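Local structure of octaprenyl Pyrophosphate Synthase (Helicobacter pylori, 3TC1) at the interface of chains A and B. The protein catalyses the chain elongation of an allylic diphosphate with isopentenyl diphosphate units to give octaprenyl diphosphate, a C40 product. Coordinates in Å, arbitrary orientation; residue numbers count along the deposited sequence, not the author numbering. Chains: chain A/B, Octaprenyl Pyrophosphate Synthase.

The interface of chains A and B. Residues chain A 20, 25, 106-107, 110; chain B 132, 135, 139.
Helix 100-116 of chain A packs against helix 121-144 of chain B, flanked by A:Ile20 from a loop and A:Ile25 from helix 23-29. The protein has the all-helical polyprenyl synthetase fold, and the patch is part of a two-fold symmetric interface, probably that of the dimer usual in this family, and recurs with the chains exchanged. A:Val107 and B:Ile139 meet at about a right angle, methyl CG2 of the valine pressing on the terminal CD1 of the isoleucine at a tight 3.4 Å. In A:Val107 this branch stands beside the backbone N while CG1 lies anti to it (chi1 166°). The same B:Ile139 CD1 also touches A:Ile25, whose CG1 lies 3.7 Å from it, so the methyl sits over the groove between helices 100-116 and 23-29 of chain A. A:Ser110 lies over the backbone of chain B, its CB 3.5 Å from CA of B:Leu132. With chi1 at 57°, the A:Ser110 hydroxyl turns back along its own helix and donates mainly to A:Asp106 O over 2.7 Å; A:Val107 O, approached from above its carbonyl plane, can share the same hydrogen. B:Ser135 does likewise, its OG bonding to B:Leu132 O at 2.8 Å, so each hydroxyl has a backbone acceptor within its own helix. A:Ser110 OG and B:Ser135 OG are 3.4 Å apart, a weak hydrogen bond of unsettled direction, probably little more than a polar contact. B:Ser135 OG also borders CG2 of A:Val107, while its CB faces CB of A:Asp106 at 3.9 Å. The CD1 methyls of A:Ile20 and B:Leu132 meet loosely at 4.1 Å, their side chains crossing obliquely.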
# COMPACT_ATOMS: atom_id res chain seq x y z
N ILE A 20 -12.28 -10.12 -6.61
CA ILE A 20 -11.96 -9.95 -5.19
C ILE A 20 -13.14 -10.40 -4.33
O ILE A 20 -13.00 -10.67 -3.14
CB ILE A 20 -11.58 -8.49 -4.89
CG1 ILE A 20 -10.42 -8.08 -5.81
CG2 ILE A 20 -11.16 -8.33 -3.43
CD1 ILE A 20 -10.04 -6.63 -5.71
N ILE A 25 -16.23 -3.66 -1.53
CA ILE A 25 -15.26 -3.18 -2.50
C ILE A 25 -15.96 -2.76 -3.79
O ILE A 25 -15.58 -1.76 -4.40
CB ILE A 25 -14.20 -4.25 -2.79
CG1 ILE A 25 -13.32 -4.43 -1.55
CG2 ILE A 25 -13.35 -3.85 -4.00
CD1 ILE A 25 -12.17 -5.40 -1.73
N ASP A 106 -5.16 0.16 -1.28
CA ASP A 106 -4.45 -1.07 -0.97
C ASP A 106 -5.01 -2.23 -1.78
O ASP A 106 -4.27 -3.12 -2.18
CB ASP A 106 -4.55 -1.40 0.53
CG ASP A 106 -3.68 -0.51 1.38
OD1 ASP A 106 -2.61 -0.08 0.90
OD2 ASP A 106 -4.06 -0.25 2.55
N VAL A 107 -6.32 -2.20 -2.02
CA VAL A 107 -6.99 -3.23 -2.82
C VAL A 107 -6.45 -3.20 -4.25
O VAL A 107 -6.13 -4.23 -4.84
CB VAL A 107 -8.52 -3.01 -2.85
CG1 VAL A 107 -9.16 -3.86 -3.93
CG2 VAL A 107 -9.13 -3.35 -1.50
N SER A 110 -2.64 -4.32 -4.24
CA SER A 110 -2.50 -5.76 -4.00
C SER A 110 -2.99 -6.63 -5.16
O SER A 110 -2.34 -7.60 -5.52
CB SER A 110 -3.19 -6.14 -2.69
OG SER A 110 -4.55 -5.77 -2.67
N LEU B 132 -3.73 -9.20 -0.64
CA LEU B 132 -5.00 -8.80 -1.23
C LEU B 132 -6.13 -9.12 -0.25
O LEU B 132 -7.09 -8.36 -0.12
CB LEU B 132 -5.24 -9.53 -2.56
CG LEU B 132 -6.61 -9.29 -3.22
CD1 LEU B 132 -6.81 -7.80 -3.47
CD2 LEU B 132 -6.70 -10.07 -4.51
N SER B 135 -6.20 -6.67 2.66
CA SER B 135 -6.85 -5.42 2.32
C SER B 135 -8.37 -5.59 2.26
O SER B 135 -9.11 -4.69 2.65
CB SER B 135 -6.31 -4.86 0.99
OG SER B 135 -6.80 -5.59 -0.13
N ILE B 139 -11.14 -3.66 4.84
CA ILE B 139 -12.34 -2.96 4.38
C ILE B 139 -13.57 -3.58 5.01
O ILE B 139 -14.49 -2.88 5.43
CB ILE B 139 -12.46 -3.01 2.84
CG1 ILE B 139 -11.37 -2.16 2.21
CG2 ILE B 139 -13.84 -2.51 2.41
CD1 ILE B 139 -11.36 -2.18 0.70